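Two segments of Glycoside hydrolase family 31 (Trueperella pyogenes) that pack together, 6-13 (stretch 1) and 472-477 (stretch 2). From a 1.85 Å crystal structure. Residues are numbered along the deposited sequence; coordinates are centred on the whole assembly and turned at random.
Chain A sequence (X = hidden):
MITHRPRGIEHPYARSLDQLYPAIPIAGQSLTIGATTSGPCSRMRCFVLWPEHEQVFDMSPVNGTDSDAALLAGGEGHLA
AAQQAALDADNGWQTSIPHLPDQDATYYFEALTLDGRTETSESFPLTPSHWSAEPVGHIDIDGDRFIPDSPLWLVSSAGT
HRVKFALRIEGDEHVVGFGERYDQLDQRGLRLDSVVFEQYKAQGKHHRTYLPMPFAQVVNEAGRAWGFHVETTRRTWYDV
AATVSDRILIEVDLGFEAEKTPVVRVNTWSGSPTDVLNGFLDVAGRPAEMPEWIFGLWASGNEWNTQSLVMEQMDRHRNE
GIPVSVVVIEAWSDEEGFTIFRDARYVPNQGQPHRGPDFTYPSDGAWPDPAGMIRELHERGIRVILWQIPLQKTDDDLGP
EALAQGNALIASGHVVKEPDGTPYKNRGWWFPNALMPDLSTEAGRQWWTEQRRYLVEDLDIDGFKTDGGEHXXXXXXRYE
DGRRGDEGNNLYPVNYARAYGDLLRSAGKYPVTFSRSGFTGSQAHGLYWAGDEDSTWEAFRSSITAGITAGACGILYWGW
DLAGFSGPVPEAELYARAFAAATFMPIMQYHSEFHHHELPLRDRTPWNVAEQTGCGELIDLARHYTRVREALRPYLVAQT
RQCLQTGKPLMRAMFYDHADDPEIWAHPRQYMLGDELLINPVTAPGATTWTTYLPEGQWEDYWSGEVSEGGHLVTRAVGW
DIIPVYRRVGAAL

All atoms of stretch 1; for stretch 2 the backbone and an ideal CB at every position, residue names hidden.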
# COMPACT_ATOMS: atom_id res chain seq x y z
N PRO A 6 24.78 -11.57 1.79
CA PRO A 6 25.25 -10.18 1.77
C PRO A 6 24.13 -9.12 1.90
O PRO A 6 24.33 -8.10 2.53
CB PRO A 6 25.92 -10.07 0.40
CG PRO A 6 26.40 -11.44 0.11
CD PRO A 6 25.35 -12.35 0.66
N ARG A 7 22.98 -9.38 1.29
CA ARG A 7 21.85 -8.44 1.36
C ARG A 7 20.83 -8.77 2.43
O ARG A 7 19.89 -8.00 2.65
CB ARG A 7 21.17 -8.33 -0.00
CG ARG A 7 22.01 -7.62 -1.06
CD ARG A 7 21.34 -7.70 -2.43
NE ARG A 7 21.89 -8.84 -3.14
CZ ARG A 7 21.32 -10.03 -3.34
NH1 ARG A 7 20.10 -10.31 -2.91
NH2 ARG A 7 22.00 -10.96 -4.00
N GLY A 8 20.99 -9.91 3.10
CA GLY A 8 20.13 -10.31 4.18
C GLY A 8 18.74 -10.75 3.73
O GLY A 8 18.56 -11.25 2.63
N ILE A 9 17.77 -10.54 4.61
CA ILE A 9 16.38 -10.93 4.36
C ILE A 9 15.75 -9.98 3.33
O ILE A 9 14.81 -10.35 2.61
CB ILE A 9 15.57 -10.99 5.68
CG1 ILE A 9 14.20 -11.65 5.47
CG2 ILE A 9 15.44 -9.61 6.30
CD1 ILE A 9 13.47 -11.90 6.79
N GLU A 10 16.29 -8.76 3.26
CA GLU A 10 15.89 -7.73 2.26
C GLU A 10 14.51 -7.14 2.58
O GLU A 10 13.74 -6.78 1.69
CB GLU A 10 16.03 -8.22 0.81
CG GLU A 10 17.47 -8.64 0.50
CD GLU A 10 17.67 -9.11 -0.93
OE1 GLU A 10 17.81 -8.26 -1.85
OE2 GLU A 10 17.68 -10.34 -1.16
N HIS A 11 14.22 -7.04 3.87
CA HIS A 11 13.17 -6.15 4.38
C HIS A 11 13.65 -4.73 3.99
O HIS A 11 14.79 -4.40 4.23
CB HIS A 11 13.06 -6.36 5.90
CG HIS A 11 11.98 -5.58 6.58
ND1 HIS A 11 11.92 -4.21 6.53
CD2 HIS A 11 11.00 -5.96 7.45
CE1 HIS A 11 10.89 -3.78 7.25
NE2 HIS A 11 10.32 -4.82 7.82
N PRO A 12 12.79 -3.89 3.37
CA PRO A 12 13.34 -2.60 2.88
C PRO A 12 13.82 -1.61 3.94
O PRO A 12 14.54 -0.67 3.61
CB PRO A 12 12.19 -2.00 2.06
CG PRO A 12 10.97 -2.74 2.49
CD PRO A 12 11.43 -4.12 2.86
N TYR A 13 13.41 -1.78 5.19
CA TYR A 13 13.77 -0.89 6.27
C TYR A 13 14.49 -1.54 7.46
O TYR A 13 14.66 -0.91 8.49
CB TYR A 13 12.50 -0.17 6.76
CG TYR A 13 11.80 0.63 5.69
CD1 TYR A 13 12.32 1.85 5.22
CD2 TYR A 13 10.57 0.20 5.15
CE1 TYR A 13 11.66 2.60 4.24
CE2 TYR A 13 9.91 0.94 4.19
CZ TYR A 13 10.45 2.12 3.72
OH TYR A 13 9.73 2.82 2.75
N UNK A 472 6.98 -9.62 -1.88
CA UNK A 472 8.22 -10.02 -2.57
C UNK A 472 9.38 -9.19 -2.07
O UNK A 472 9.40 -7.98 -2.31
CB UNK A 472 8.08 -9.87 -4.09
N UNK A 473 10.33 -9.83 -1.38
CA UNK A 473 11.57 -9.19 -0.98
C UNK A 473 12.72 -9.99 -1.58
O UNK A 473 12.78 -11.21 -1.42
CB UNK A 473 11.69 -9.10 0.54
N UNK A 474 13.66 -9.31 -2.23
CA UNK A 474 14.83 -9.96 -2.82
C UNK A 474 15.13 -9.30 -4.14
O UNK A 474 14.33 -9.39 -5.08
CB UNK A 474 14.61 -11.46 -3.00
N UNK A 475 16.27 -8.63 -4.23
CA UNK A 475 16.64 -7.94 -5.46
C UNK A 475 16.88 -8.92 -6.63
O UNK A 475 16.76 -8.52 -7.79
CB UNK A 475 17.89 -7.10 -5.22
N UNK A 476 17.19 -10.18 -6.32
CA UNK A 476 17.59 -11.18 -7.32
C UNK A 476 16.51 -12.24 -7.60
O UNK A 476 16.78 -13.23 -8.28
CB UNK A 476 18.87 -11.88 -6.86
N UNK A 477 15.29 -12.01 -7.10
CA UNK A 477 14.16 -12.86 -7.46
C UNK A 477 13.99 -12.83 -8.99
O UNK A 477 14.44 -11.90 -9.63
CB UNK A 477 12.88 -12.40 -6.75

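Position 472 lies out of reach of stretch 1. Its ideal CB has nothing of that stretch within 5.5 Å, so the contact sets no preference. The residue is Ala 472.

Position 473 is where the two backbones come close: its CA is 5.6 Å from Glu 10 CA. CA-to-CB points toward stretch 1, and the ideal CB lies 3.3 Å from Glu 10 O. Beyond it lie the CA and ring of His 11, the ring of Pro 12 and the end of Ile 9. A large flat or apolar side chain would suit it. The residue is Trp 473. One face of its indole is covered by His 11 and Pro 12. His 11 CA sits 3.9 Å from the centroid of the Trp 473 six-membered ring, and Pro 12 CD 4.1 Å from that of the five-membered ring; both are CH-pi contacts. Ile 9 CD1 adds an apolar contact, 4.2 Å from Trp 473 CZ3.

Position 474 has phi/psi of 141/115. A CB here would be jammed against the carbonyl O of the residue before, and CA-to-CB points away from stretch 1. The backbone alone calls for glycine. Gly 474 fits, and its CA comes within 3.3 Å of Glu 10 OE2. It also opens a type I turn that ends at 477.

Position 475 points toward stretch 1. Its backbone N donates a hydrogen bond to Glu 10 OE1 (2.9 Å, 168°), which any residue but proline could do. The ideal CB is 3.6 Å from Glu 10 OE1 and 4.5 Å from Arg 7 CD. A small side chain with a donor would suit, such as Ser or Thr; Ala is also plausible. Ser 475 takes chi1 p, and its OG gives a second, weak bond to Glu 10 OE1 at 3.5 Å.

At position 476 CA-to-CB points sideways, but the ideal CB is 4.3 Å from Arg 7 NH2. The positive charge favours an acceptor: Asp, Glu, Asn or Gln. Asp 476 turns its carboxylate to Arg 7, and Arg 7 NH2 bonds Asp 476 OD2 at 2.9 Å in a salt bridge. Arg 7 NH1 also pairs with Glu 10 OE2 at 3.0 Å, so one arginine serves two acids. This helps offset the closeness of Glu 10 OE2 and Asp 476 OD1, 3.9 Å apart.

Position 477 makes no contact with stretch 1, which leaves the choice open. Leu 477 closes the turn with a weak bond from its N to Gly 474 O, 3.4 Å.

Stretch 2, residues 472-477: AWGSDL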
# COMPACT_ATOMS: atom_id res chain seq x y z
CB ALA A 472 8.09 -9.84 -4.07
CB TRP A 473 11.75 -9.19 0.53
CG TRP A 473 10.74 -8.44 1.36
CD1 TRP A 473 9.85 -7.46 0.95
CD2 TRP A 473 10.53 -8.59 2.76
NE1 TRP A 473 9.10 -7.03 2.02
CE2 TRP A 473 9.50 -7.71 3.14
CE3 TRP A 473 11.12 -9.40 3.73
CZ2 TRP A 473 9.06 -7.61 4.47
CZ3 TRP A 473 10.68 -9.30 5.05
CH2 TRP A 473 9.65 -8.42 5.39
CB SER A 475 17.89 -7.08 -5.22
OG SER A 475 19.02 -7.92 -5.08
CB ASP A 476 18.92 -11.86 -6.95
CG ASP A 476 19.01 -12.24 -5.46
OD1 ASP A 476 18.07 -11.96 -4.64
OD2 ASP A 476 20.09 -12.78 -5.10
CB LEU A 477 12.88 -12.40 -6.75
CG LEU A 477 12.87 -12.39 -5.21
CD1 LEU A 477 11.47 -12.09 -4.71
CD2 LEU A 477 13.40 -13.67 -4.60
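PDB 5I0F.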